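Long-range contacts in uncharacterized protein (Sus scrofa, PDB 5BNF), which is porcine CD38, a disulfide-rich member of the ADP-ribosyl cyclase family that joins a largely helical part to a four-stranded parallel sheet: residues D203-S208 against C226-R231; V155-N160 against H187-W192; S110-V115 against E123-R128; C51-E56 against S133-V138. One frame throughout, in Å; residues are numbered along the deposited sequence.

Contact 1: D203-S208 against C226-R231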
loop_
_atom_site.group_PDB
_atom_site.type_symbol
_atom_site.label_atom_id
_atom_site.label_comp_id
_atom_site.label_asym_id
_atom_site.label_seq_id
_atom_site.Cartn_x
_atom_site.Cartn_y
_atom_site.Cartn_z
ATOM N N ASP A 203 -16.471 -16.486 -7.106
ATOM C CA ASP A 203 -16.467 -16.378 -5.656
ATOM C C ASP A 203 -17.511 -15.341 -5.265
ATOM O O ASP A 203 -17.699 -14.347 -5.960
ATOM C CB ASP A 203 -15.078 -15.962 -5.172
ATOM C CG ASP A 203 -14.850 -16.286 -3.712
ATOM O OD1 ASP A 203 -15.477 -17.239 -3.211
ATOM O OD2 ASP A 203 -14.032 -15.601 -3.068
ATOM N N THR A 204 -18.205 -15.576 -4.161
ATOM C CA THR A 204 -19.244 -14.653 -3.725
ATOM C C THR A 204 -19.093 -14.385 -2.242
ATOM O O THR A 204 -18.207 -14.938 -1.597
ATOM C CB THR A 204 -20.645 -15.253 -3.961
ATOM O OG1 THR A 204 -20.890 -16.278 -2.991
ATOM C CG2 THR A 204 -20.735 -15.869 -5.348
ATOM N N CYS A 205 -19.963 -13.528 -1.717
ATOM C CA CYS A 205 -19.962 -13.193 -0.296
ATOM C C CYS A 205 -20.250 -14.421 0.567
ATOM O O CYS A 205 -19.975 -14.426 1.772
ATOM C CB CYS A 205 -21.021 -12.126 0.013
ATOM S SG CYS A 205 -20.584 -10.389 -0.335
ATOM N N SER A 206 -20.819 -15.451 -0.051
ATOM C CA SER A 206 -21.157 -16.676 0.656
ATOM C C SER A 206 -20.051 -17.723 0.574
ATOM O O SER A 206 -20.234 -18.861 1.009
ATOM C CB SER A 206 -22.447 -17.256 0.081
ATOM O OG SER A 206 -22.743 -18.512 0.662
ATOM N N GLY A 207 -18.913 -17.342 0.006
ATOM C CA GLY A 207 -17.812 -18.277 -0.130
ATOM C C GLY A 207 -16.954 -18.437 1.110
ATOM O O GLY A 207 -17.017 -17.632 2.043
ATOM N N SER A 208 -16.144 -19.487 1.117
ATOM C CA SER A 208 -15.273 -19.756 2.247
ATOM C C SER A 208 -14.159 -18.711 2.357
ATOM O O SER A 208 -13.675 -18.422 3.450
ATOM C CB SER A 208 -14.679 -21.165 2.132
ATOM O OG SER A 208 -13.941 -21.316 0.937
ATOM N N CYS A 226 -20.607 -7.811 3.865
ATOM C CA CYS A 226 -20.157 -8.094 2.511
ATOM C C CYS A 226 -21.336 -7.911 1.553
ATOM O O CYS A 226 -22.448 -8.364 1.820
ATOM C CB CYS A 226 -19.644 -9.520 2.431
ATOM S SG CYS A 226 -18.953 -10.007 0.822
ATOM N N GLN A 227 -21.081 -7.252 0.434
ATOM C CA GLN A 227 -22.105 -6.990 -0.556
ATOM C C GLN A 227 -21.517 -7.250 -1.919
ATOM O O GLN A 227 -20.308 -7.134 -2.113
ATOM C CB GLN A 227 -22.560 -5.538 -0.467
ATOM C CG GLN A 227 -23.953 -5.349 0.098
ATOM C CD GLN A 227 -24.342 -3.883 0.185
ATOM O OE1 GLN A 227 -23.741 -3.115 0.938
ATOM N NE2 GLN A 227 -25.345 -3.485 -0.592
ATOM N N GLU A 228 -22.381 -7.599 -2.863
ATOM C CA GLU A 228 -21.952 -7.899 -4.218
ATOM C C GLU A 228 -22.451 -6.839 -5.194
ATOM O O GLU A 228 -23.601 -6.416 -5.123
ATOM C CB GLU A 228 -22.453 -9.293 -4.589
ATOM C CG GLU A 228 -22.047 -10.325 -3.537
ATOM C CD GLU A 228 -22.156 -11.765 -3.999
ATOM O OE1 GLU A 228 -21.781 -12.052 -5.149
ATOM O OE2 GLU A 228 -22.595 -12.622 -3.202
ATOM N N ASN A 229 -21.568 -6.407 -6.093
ATOM C CA ASN A 229 -21.888 -5.373 -7.075
ATOM C C ASN A 229 -21.306 -5.633 -8.463
ATOM O O ASN A 229 -20.199 -6.149 -8.592
ATOM C CB ASN A 229 -21.372 -4.016 -6.589
ATOM C CG ASN A 229 -22.483 -3.022 -6.363
ATOM O OD1 ASN A 229 -23.240 -3.130 -5.399
ATOM N ND2 ASN A 229 -22.602 -2.053 -7.263
ATOM N N TYR A 230 -22.064 -5.266 -9.495
ATOM C CA TYR A 230 -21.622 -5.414 -10.880
ATOM C C TYR A 230 -20.928 -4.099 -11.216
ATOM O O TYR A 230 -19.703 -4.001 -11.213
ATOM C CB TYR A 230 -22.808 -5.572 -11.836
ATOM C CG TYR A 230 -23.859 -6.567 -11.415
ATOM C CD1 TYR A 230 -23.592 -7.937 -11.395
ATOM C CD2 TYR A 230 -25.139 -6.136 -11.060
ATOM C CE1 TYR A 230 -24.579 -8.855 -11.037
ATOM C CE2 TYR A 230 -26.128 -7.041 -10.702
ATOM C CZ TYR A 230 -25.846 -8.398 -10.693
ATOM O OH TYR A 230 -26.836 -9.292 -10.353
ATOM N N ARG A 231 -21.748 -3.093 -11.509
ATOM C CA ARG A 231 -21.291 -1.745 -11.841
ATOM C C ARG A 231 -20.458 -1.680 -13.126
ATOM O O ARG A 231 -20.248 -2.743 -13.752
ATOM C CB ARG A 231 -20.518 -1.159 -10.646
ATOM C CG ARG A 231 -19.032 -0.901 -10.883
ATOM C CD ARG A 231 -18.198 -1.175 -9.631
ATOM N NE ARG A 231 -18.307 -0.143 -8.601
ATOM C CZ ARG A 231 -17.661 1.021 -8.628
ATOM N NH1 ARG A 231 -16.851 1.313 -9.639
ATOM N NH2 ARG A 231 -17.810 1.890 -7.636
#

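Contact 2: V155-N160 against H187-W192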
loop_
_atom_site.group_PDB
_atom_site.type_symbol
_atom_site.label_atom_id
_atom_site.label_comp_id
_atom_site.label_asym_id
_atom_site.label_seq_id
_atom_site.Cartn_x
_atom_site.Cartn_y
_atom_site.Cartn_z
ATOM N N VAL A 155 -13.996 1.113 7.415
ATOM C CA VAL A 155 -13.044 0.869 6.341
ATOM C C VAL A 155 -13.682 -0.017 5.282
ATOM O O VAL A 155 -14.601 -0.791 5.567
ATOM C CB VAL A 155 -11.757 0.171 6.854
ATOM C CG1 VAL A 155 -11.068 1.049 7.858
ATOM C CG2 VAL A 155 -12.098 -1.174 7.480
ATOM N N GLN A 156 -13.177 0.092 4.061
ATOM C CA GLN A 156 -13.692 -0.686 2.951
ATOM C C GLN A 156 -12.589 -1.426 2.213
ATOM O O GLN A 156 -11.422 -1.030 2.246
ATOM C CB GLN A 156 -14.402 0.233 1.952
ATOM C CG GLN A 156 -15.598 0.968 2.493
ATOM C CD GLN A 156 -16.182 1.920 1.468
ATOM O OE1 GLN A 156 -15.741 3.053 1.332
ATOM N NE2 GLN A 156 -17.166 1.444 0.720
ATOM N N VAL A 157 -12.968 -2.504 1.538
ATOM C CA VAL A 157 -12.020 -3.271 0.750
ATOM C C VAL A 157 -12.762 -3.808 -0.456
ATOM O O VAL A 157 -13.869 -4.327 -0.320
ATOM C CB VAL A 157 -11.411 -4.440 1.556
ATOM C CG1 VAL A 157 -12.496 -5.400 2.001
ATOM C CG2 VAL A 157 -10.363 -5.157 0.713
ATOM N N PHE A 158 -12.177 -3.646 -1.640
ATOM C CA PHE A 158 -12.800 -4.143 -2.865
ATOM C C PHE A 158 -12.114 -5.428 -3.308
ATOM O O PHE A 158 -10.889 -5.496 -3.398
ATOM C CB PHE A 158 -12.741 -3.092 -3.986
ATOM C CG PHE A 158 -13.589 -1.877 -3.721
ATOM C CD1 PHE A 158 -13.241 -0.970 -2.733
ATOM C CD2 PHE A 158 -14.754 -1.657 -4.447
ATOM C CE1 PHE A 158 -14.045 0.142 -2.473
ATOM C CE2 PHE A 158 -15.558 -0.551 -4.192
ATOM C CZ PHE A 158 -15.202 0.348 -3.205
ATOM N N LEU A 159 -12.917 -6.448 -3.576
ATOM C CA LEU A 159 -12.405 -7.739 -3.985
ATOM C C LEU A 159 -12.994 -8.130 -5.328
ATOM O O LEU A 159 -14.032 -7.605 -5.735
ATOM C CB LEU A 159 -12.751 -8.782 -2.925
ATOM C CG LEU A 159 -12.341 -8.373 -1.507
ATOM C CD1 LEU A 159 -12.832 -9.398 -0.499
ATOM C CD2 LEU A 159 -10.830 -8.230 -1.450
ATOM N N ASN A 160 -12.320 -9.058 -6.000
ATOM C CA ASN A 160 -12.719 -9.527 -7.318
ATOM C C ASN A 160 -13.522 -10.817 -7.305
ATOM O O ASN A 160 -12.985 -11.894 -7.059
ATOM C CB ASN A 160 -11.476 -9.707 -8.183
ATOM C CG ASN A 160 -11.805 -10.125 -9.590
ATOM O OD1 ASN A 160 -12.994 -10.074 -9.963
ATOM N ND2 ASN A 160 -10.870 -10.499 -10.328
ATOM N N HIS A 187 -14.462 0.243 13.713
ATOM C CA HIS A 187 -15.574 -0.548 14.220
ATOM C C HIS A 187 -16.195 -1.448 13.163
ATOM O O HIS A 187 -16.731 -2.510 13.477
ATOM C CB HIS A 187 -16.651 0.376 14.796
ATOM C CG HIS A 187 -17.158 1.387 13.816
ATOM N ND1 HIS A 187 -17.777 1.034 12.636
ATOM C CD2 HIS A 187 -17.100 2.740 13.817
ATOM C CE1 HIS A 187 -18.076 2.124 11.952
ATOM N NE2 HIS A 187 -17.676 3.173 12.648
ATOM N N THR A 188 -16.126 -1.032 11.908
ATOM C CA THR A 188 -16.723 -1.821 10.841
ATOM C C THR A 188 -15.838 -1.900 9.621
ATOM O O THR A 188 -15.143 -0.947 9.281
ATOM C CB THR A 188 -18.082 -1.213 10.379
ATOM O OG1 THR A 188 -19.010 -1.224 11.469
ATOM C CG2 THR A 188 -18.665 -2.006 9.216
ATOM N N LEU A 189 -15.869 -3.052 8.967
ATOM C CA LEU A 189 -15.135 -3.244 7.730
ATOM C C LEU A 189 -16.161 -3.757 6.740
ATOM O O LEU A 189 -16.842 -4.743 6.999
ATOM C CB LEU A 189 -14.014 -4.267 7.884
ATOM C CG LEU A 189 -13.228 -4.500 6.587
ATOM C CD1 LEU A 189 -11.837 -4.989 6.922
ATOM C CD2 LEU A 189 -13.948 -5.497 5.692
ATOM N N LYS A 190 -16.292 -3.071 5.618
ATOM C CA LYS A 190 -17.249 -3.483 4.609
ATOM C C LYS A 190 -16.505 -3.994 3.395
ATOM O O LYS A 190 -15.558 -3.365 2.927
ATOM C CB LYS A 190 -18.148 -2.303 4.225
ATOM C CG LYS A 190 -19.092 -1.881 5.340
ATOM C CD LYS A 190 -19.537 -0.434 5.207
ATOM C CE LYS A 190 -20.005 -0.104 3.797
ATOM N NZ LYS A 190 -21.090 -1.001 3.325
ATOM N N ALA A 191 -16.922 -5.145 2.890
ATOM C CA ALA A 191 -16.269 -5.706 1.721
ATOM C C ALA A 191 -17.216 -5.678 0.540
ATOM O O ALA A 191 -18.406 -5.934 0.693
ATOM C CB ALA A 191 -15.823 -7.140 2.004
ATOM N N TRP A 192 -16.688 -5.340 -0.632
ATOM C CA TRP A 192 -17.483 -5.303 -1.856
ATOM C C TRP A 192 -16.872 -6.297 -2.834
ATOM O O TRP A 192 -15.695 -6.188 -3.183
ATOM C CB TRP A 192 -17.467 -3.906 -2.508
ATOM C CG TRP A 192 -17.957 -2.772 -1.642
ATOM C CD1 TRP A 192 -17.192 -1.921 -0.894
ATOM C CD2 TRP A 192 -19.318 -2.385 -1.420
ATOM N NE1 TRP A 192 -17.994 -1.028 -0.219
ATOM C CE2 TRP A 192 -19.303 -1.293 -0.524
ATOM C CE3 TRP A 192 -20.550 -2.857 -1.889
ATOM C CZ2 TRP A 192 -20.473 -0.664 -0.088
ATOM C CZ3 TRP A 192 -21.714 -2.231 -1.456
ATOM C CH2 TRP A 192 -21.665 -1.147 -0.565
#

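Contact 3: S110-V115 against E123-R128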
loop_
_atom_site.group_PDB
_atom_site.type_symbol
_atom_site.label_atom_id
_atom_site.label_comp_id
_atom_site.label_asym_id
_atom_site.label_seq_id
_atom_site.Cartn_x
_atom_site.Cartn_y
_atom_site.Cartn_z
ATOM N N SER A 110 10.493 1.810 -9.301
ATOM C CA SER A 110 11.417 0.753 -8.898
ATOM C C SER A 110 12.713 1.384 -8.409
ATOM O O SER A 110 13.241 2.294 -9.044
ATOM C CB SER A 110 11.728 -0.176 -10.072
ATOM O OG SER A 110 10.697 -1.129 -10.251
ATOM N N TRP A 111 13.236 0.903 -7.287
ATOM C CA TRP A 111 14.469 1.466 -6.762
ATOM C C TRP A 111 15.296 0.505 -5.905
ATOM O O TRP A 111 14.769 -0.412 -5.275
ATOM C CB TRP A 111 14.150 2.733 -5.960
ATOM C CG TRP A 111 13.371 2.501 -4.686
ATOM C CD1 TRP A 111 13.887 2.260 -3.445
ATOM C CD2 TRP A 111 11.942 2.480 -4.534
ATOM N NE1 TRP A 111 12.876 2.090 -2.534
ATOM C CE2 TRP A 111 11.673 2.218 -3.174
ATOM C CE3 TRP A 111 10.870 2.653 -5.411
ATOM C CZ2 TRP A 111 10.372 2.129 -2.669
ATOM C CZ3 TRP A 111 9.573 2.566 -4.910
ATOM C CH2 TRP A 111 9.336 2.306 -3.552
ATOM N N CYS A 112 16.605 0.723 -5.919
ATOM C CA CYS A 112 17.546 -0.059 -5.135
ATOM C C CYS A 112 18.932 0.517 -5.334
ATOM O O CYS A 112 19.269 1.017 -6.412
ATOM C CB CYS A 112 17.527 -1.536 -5.524
ATOM S SG CYS A 112 18.162 -1.970 -7.168
ATOM N N GLY A 113 19.724 0.470 -4.273
ATOM C CA GLY A 113 21.064 1.000 -4.340
ATOM C C GLY A 113 22.085 -0.077 -4.605
ATOM O O GLY A 113 21.758 -1.152 -5.107
ATOM N N LYS A 114 23.327 0.221 -4.249
ATOM C CA LYS A 114 24.426 -0.698 -4.452
ATOM C C LYS A 114 25.604 -0.270 -3.577
ATOM O O LYS A 114 25.953 0.911 -3.536
ATOM C CB LYS A 114 24.814 -0.667 -5.927
ATOM C CG LYS A 114 26.011 -1.498 -6.313
ATOM C CD LYS A 114 26.222 -1.401 -7.814
ATOM C CE LYS A 114 27.462 -2.147 -8.273
ATOM N NZ LYS A 114 27.612 -2.052 -9.748
ATOM N N VAL A 115 26.201 -1.225 -2.868
ATOM C CA VAL A 115 27.344 -0.929 -2.008
ATOM C C VAL A 115 28.479 -0.341 -2.834
ATOM O O VAL A 115 28.878 -0.908 -3.848
ATOM C CB VAL A 115 27.853 -2.199 -1.280
ATOM C CG1 VAL A 115 29.209 -1.942 -0.658
ATOM C CG2 VAL A 115 26.867 -2.595 -0.189
ATOM N N GLU A 123 20.272 -1.241 -13.759
ATOM C CA GLU A 123 20.392 -2.586 -14.296
ATOM C C GLU A 123 19.292 -3.530 -13.812
ATOM O O GLU A 123 18.514 -4.050 -14.615
ATOM C CB GLU A 123 21.758 -3.148 -13.921
ATOM C CG GLU A 123 22.027 -4.566 -14.365
ATOM C CD GLU A 123 23.144 -5.200 -13.552
ATOM O OE1 GLU A 123 22.903 -5.531 -12.367
ATOM O OE2 GLU A 123 24.263 -5.350 -14.092
ATOM N N SER A 124 19.229 -3.756 -12.502
ATOM C CA SER A 124 18.229 -4.657 -11.935
ATOM C C SER A 124 18.169 -4.513 -10.428
ATOM O O SER A 124 19.103 -4.028 -9.802
ATOM C CB SER A 124 18.559 -6.114 -12.284
ATOM O OG SER A 124 19.745 -6.543 -11.629
ATOM N N CYS A 125 17.055 -4.942 -9.852
ATOM C CA CYS A 125 16.857 -4.879 -8.416
ATOM C C CYS A 125 16.255 -6.200 -7.977
ATOM O O CYS A 125 15.478 -6.803 -8.710
ATOM C CB CYS A 125 15.888 -3.757 -8.053
ATOM S SG CYS A 125 16.485 -2.060 -8.320
ATOM N N PRO A 126 16.609 -6.673 -6.777
ATOM C CA PRO A 126 16.036 -7.945 -6.333
ATOM C C PRO A 126 14.554 -7.758 -6.043
ATOM O O PRO A 126 14.173 -6.761 -5.434
ATOM C CB PRO A 126 16.844 -8.266 -5.073
ATOM C CG PRO A 126 17.156 -6.899 -4.509
ATOM C CD PRO A 126 17.505 -6.098 -5.754
ATOM N N ASP A 127 13.715 -8.684 -6.505
ATOM C CA ASP A 127 12.281 -8.583 -6.237
ATOM C C ASP A 127 11.991 -9.442 -5.019
ATOM O O ASP A 127 12.901 -10.059 -4.483
ATOM C CB ASP A 127 11.437 -9.021 -7.445
ATOM C CG ASP A 127 11.623 -10.486 -7.806
ATOM O OD1 ASP A 127 12.191 -11.250 -7.004
ATOM O OD2 ASP A 127 11.179 -10.876 -8.903
ATOM N N ARG A 128 10.739 -9.492 -4.580
ATOM C CA ARG A 128 10.398 -10.240 -3.377
ATOM C C ARG A 128 10.895 -11.687 -3.353
ATOM O O ARG A 128 11.298 -12.177 -2.305
ATOM C CB ARG A 128 8.885 -10.192 -3.123
ATOM C CG ARG A 128 8.497 -10.676 -1.729
ATOM C CD ARG A 128 7.141 -10.150 -1.247
ATOM N NE ARG A 128 5.996 -10.826 -1.853
ATOM C CZ ARG A 128 5.412 -10.453 -2.987
ATOM N NH1 ARG A 128 5.862 -9.399 -3.658
ATOM N NH2 ARG A 128 4.370 -11.133 -3.448
#

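Contact 4: C51-E56 against S133-V138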
loop_
_atom_site.group_PDB
_atom_site.type_symbol
_atom_site.label_atom_id
_atom_site.label_comp_id
_atom_site.label_asym_id
_atom_site.label_seq_id
_atom_site.Cartn_x
_atom_site.Cartn_y
_atom_site.Cartn_z
ATOM N N CYS A 51 19.574 -6.100 -0.523
ATOM C CA CYS A 51 18.841 -7.183 0.152
ATOM C C CYS A 51 18.907 -7.054 1.674
ATOM O O CYS A 51 18.533 -7.963 2.398
ATOM C CB CYS A 51 19.371 -8.567 -0.270
ATOM S SG CYS A 51 18.763 -9.210 -1.878
ATOM N N SER A 52 19.362 -5.902 2.149
ATOM C CA SER A 52 19.502 -5.641 3.578
ATOM C C SER A 52 18.478 -4.635 4.099
ATOM O O SER A 52 18.639 -4.103 5.197
ATOM C CB SER A 52 20.891 -5.081 3.849
ATOM O OG SER A 52 21.011 -3.805 3.234
ATOM N N ALA A 53 17.437 -4.361 3.321
ATOM C CA ALA A 53 16.435 -3.387 3.738
ATOM C C ALA A 53 15.674 -3.779 4.999
ATOM O O ALA A 53 15.260 -4.921 5.160
ATOM C CB ALA A 53 15.448 -3.121 2.599
ATOM N N ARG A 54 15.497 -2.803 5.884
ATOM C CA ARG A 54 14.771 -2.980 7.139
ATOM C C ARG A 54 13.741 -1.861 7.240
ATOM O O ARG A 54 13.932 -0.781 6.677
ATOM C CB ARG A 54 15.731 -2.892 8.331
ATOM C CG ARG A 54 16.251 -4.232 8.823
ATOM C CD ARG A 54 17.604 -4.078 9.510
ATOM N NE ARG A 54 17.649 -2.961 10.452
ATOM C CZ ARG A 54 16.941 -2.894 11.573
ATOM N NH1 ARG A 54 17.056 -1.834 12.353
ATOM N NH2 ARG A 54 16.124 -3.881 11.920
ATOM N N GLU A 55 12.656 -2.119 7.961
ATOM C CA GLU A 55 11.601 -1.126 8.146
ATOM C C GLU A 55 12.204 0.175 8.668
ATOM O O GLU A 55 11.915 1.265 8.168
ATOM C CB GLU A 55 10.571 -1.657 9.142
ATOM C CG GLU A 55 9.146 -1.603 8.638
ATOM C CD GLU A 55 8.187 -2.371 9.526
ATOM O OE1 GLU A 55 8.171 -2.117 10.751
ATOM O OE2 GLU A 55 7.446 -3.229 8.995
ATOM N N GLU A 56 13.074 0.031 9.660
ATOM C CA GLU A 56 13.757 1.154 10.294
ATOM C C GLU A 56 14.427 2.128 9.327
ATOM O O GLU A 56 14.443 3.333 9.577
ATOM C CB GLU A 56 14.812 0.633 11.274
ATOM C CG GLU A 56 14.265 -0.084 12.510
ATOM C CD GLU A 56 13.424 -1.304 12.186
ATOM O OE1 GLU A 56 13.686 -1.966 11.161
ATOM O OE2 GLU A 56 12.506 -1.611 12.970
ATOM N N SER A 133 13.585 -8.907 1.883
ATOM C CA SER A 133 14.081 -7.651 2.420
ATOM C C SER A 133 14.767 -6.752 1.375
ATOM O O SER A 133 15.928 -6.355 1.526
ATOM C CB SER A 133 15.028 -7.924 3.603
ATOM O OG SER A 133 16.171 -8.642 3.193
ATOM N N ASN A 134 14.044 -6.453 0.301
ATOM C CA ASN A 134 14.547 -5.561 -0.739
ATOM C C ASN A 134 13.832 -4.236 -0.458
ATOM O O ASN A 134 12.738 -4.218 0.121
ATOM C CB ASN A 134 14.197 -6.095 -2.136
ATOM C CG ASN A 134 12.722 -5.946 -2.474
ATOM O OD1 ASN A 134 12.232 -4.840 -2.658
ATOM N ND2 ASN A 134 12.012 -7.064 -2.554
ATOM N N PHE A 135 14.428 -3.130 -0.865
ATOM C CA PHE A 135 13.842 -1.827 -0.576
ATOM C C PHE A 135 12.450 -1.453 -1.103
ATOM O O PHE A 135 11.778 -0.619 -0.497
ATOM C CB PHE A 135 14.866 -0.741 -0.912
ATOM C CG PHE A 135 15.967 -0.645 0.104
ATOM C CD1 PHE A 135 15.736 -0.036 1.332
ATOM C CD2 PHE A 135 17.212 -1.223 -0.136
ATOM C CE1 PHE A 135 16.735 -0.006 2.312
ATOM C CE2 PHE A 135 18.212 -1.197 0.837
ATOM C CZ PHE A 135 17.974 -0.591 2.061
ATOM N N VAL A 136 12.000 -2.063 -2.194
ATOM C CA VAL A 136 10.671 -1.758 -2.707
ATOM C C VAL A 136 9.584 -2.453 -1.876
ATOM O O VAL A 136 8.578 -1.844 -1.490
ATOM C CB VAL A 136 10.538 -2.174 -4.191
ATOM C CG1 VAL A 136 9.082 -2.115 -4.632
ATOM C CG2 VAL A 136 11.358 -1.239 -5.049
ATOM N N SER A 137 9.796 -3.729 -1.590
ATOM C CA SER A 137 8.834 -4.490 -0.821
ATOM C C SER A 137 8.730 -4.002 0.617
ATOM O O SER A 137 7.632 -3.866 1.154
ATOM C CB SER A 137 9.202 -5.966 -0.851
ATOM O OG SER A 137 9.172 -6.440 -2.182
ATOM N N VAL A 138 9.864 -3.735 1.248
ATOM C CA VAL A 138 9.824 -3.278 2.623
ATOM C C VAL A 138 9.068 -1.970 2.706
ATOM O O VAL A 138 8.269 -1.756 3.613
ATOM C CB VAL A 138 11.221 -3.108 3.193
ATOM C CG1 VAL A 138 11.170 -2.298 4.475
ATOM C CG2 VAL A 138 11.812 -4.495 3.467
#

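Contact 1: D203-S208 against C226-R231
Cys205 and Cys226 form a disulfide inside a beta-alpha-beta unit: it ties the loop between strand 186-194 and helix 208-219 to strand 223-229, the outermost strand of the parallel sheet in this chain. The covalent part comes first. SG of Cys205 and SG of Cys226 are 2.0 Å apart, with a chi3 of -86°. Cys226 holds its SG anti to its own backbone N (chi1 -177°), and both sulfur-bearing side chains point across the contact and touch Val193 of the neighbouring strand.

The polar part is carried by Glu228. Its OE2 takes the backbone N-H of Cys205 at 3.2 Å from N, in a bond of 159° at the hydrogen. The donor stands well above the carboxylate plane. OE1 is hydrogen-bonded to NE2 of His195 instead, so the two oxygens serve different parts of the chain. Within the loop, Thr204 OG1 accepts from Ser206 N at 3.1 Å, an ST turn laid over the type I turn that runs from Thr204 to Gly207, the N-cap residue of helix 208-219.

Van der Waals contacts complete the junction at the protein surface. The extended Glu228 side chain passes beside the disulfide, its CG 3.5 Å from Cys205 SG, before its carboxylate reaches Thr204. The two side chains cross obliquely there: Thr204 CB rests 3.4 Å from Glu228 OE2, while the methyl carbon CG2 of Thr204 stands 4.0 Å from Glu228 OE1.

Contact 2: V155-N160 against H187-W192
Val155, Val157, Leu189 and Ala191 make the close-packed, buried face of this strand pair. CG2 of Val155 sits 3.6 Å from CG of Leu189. CG1 of Val157 touches two partners, 3.8 Å from CB of Ala191 and 4.0 Å from CD2 of Leu189. Phe76 of strand 75-77 extends the same apolar layer at Val157, and Leu181 does so at Leu189.

Between the faces the backbones are zipped in parallel register, Val155 beside Leu189 and Phe158 beside Trp192. Five hydrogen bonds alternate in direction. They start with Val155 N to Thr188 O and end with Leu159 N to Trp192 O, the latter 2.8 Å long and nearly straight at 174°. The strands are those of a beta-alpha-beta unit, with helix 172-180 in the connection, and form the two central strands of the four-stranded sheet.

The other face, bearing Gln156, Lys190, Phe158 and Trp192, is only partly buried, its four residues lying nearer solvent. Phe158 and Trp192 run alongside each other in an offset stack: the Phe158 ring and the five-membered ring of Trp192 have centroids 4.8 Å apart and planes at 28°. CD1 of Trp192 lies over one face of the Phe158 ring toward its rim, 3.8 Å from CZ. The Lys190 chain bends at chi3 and chi4, its side chain touching Met154 and Thr225.

Contact 3: S110-V115 against E123-R128
Cys112 and Cys125 point at each other from two irregular segments of one long loop, between helix 101-106 and helix 135-149, and are joined as a disulfide with SG atoms 2.0 Å apart. Their first torsions are nearly mirror values. Cys112 places SG between its backbone N and carbonyl carbon (chi1 68°), whereas Cys125 turns SG anti to its carbonyl carbon, beside the backbone N (chi1 -69°). The bridge itself has a chi3 of -85°. Each sulfur also rests on the opposite main chain: Cys125 SG is 3.7 Å from the carbonyl C of Trp111, and Cys112 SG is 3.5 Å from Ser124 O. The proline ring adds a looser touch, CD of Pro126 lying 4.4 Å from Cys112 SG.

The CB of Trp111 points away from the other segment. Its indole meets Phe41 and Phe139 edge-to-face and bonds through NE1 to Tyr58 OH. CB of Ser124 points away likewise; its OG is hydrogen-bonded to the N-terminal nitrogen of Trp1 and makes a weak bond of 3.4 Å to Glu123 OE1.

The two segments thus meet through the disulfide and van der Waals contacts of its sulfurs, while their main chains find polar partners elsewhere: Cys125 pairs with Gly3 and Cys112 with Asn121. Such a buried disulfide closes the intervening loop without depending on direct backbone pairing between the two segments.

Contact 4: C51-E56 against S133-V138
Phe135 presents one face of its ring to Ala53, whose CB stands over the centre, 3.3 Å from the centroid and 11° off the ring normal: a close CH-pi contact. The Phe135 side chain also touches Trp111 and Asp57. A second flat group, the guanidinium of Arg54, has Glu56 OE1 over one face, offset toward the rim; this is a contact of charges, with NH2 to OE1 at 3.2 Å.

Beyond the ring, Val138 flanks the same alanine. Its CG2 lies 4.0 Å from Ala53 CB, and CG1, anti to the backbone N (chi1 165°), comes 3.8 Å from Glu55 N. Asn134 is the N-cap of helix 135-149, its OD1 accepting from Ser137 N at 2.9 Å and weakly from Val136 N.

Ser133, just before the cap, grips the loop with both its oxygens. OG donates to Cys51 O at 2.6 Å from above the carbonyl plane, and Ser133 O accepts from Ala53 N at 3.1 Å. Since Cys51 is itself disulfide-bonded to Cys131, the loop is fastened to the approach of this helix both covalently and by hydrogen bonds, with Phe135 and Val138 packed on the methyl of Ala53.

In the fold
The four contacts fall into two groups on opposite sides of the chain's centre. Contacts 1 and 2 share the parallel sheet: their centres are about 11 Å apart, and Gln227 N lies 3.0 Å from Ala191 O, probably a hydrogen bond between neighbouring strands. Contacts 3 and 4 belong to the part rich in helices, with centres about 10 Å apart. Contact 3 is nested in the loop that contact 4 closes, and Trp111 O packs 3.5 Å from Val136 CG2. Between the groups the gap is wide, about 16 Å between nearest atoms of contacts 2 and 3. Helix 135-149, begun at contact 4, is followed in the chain by strand 153-160 of contact 2.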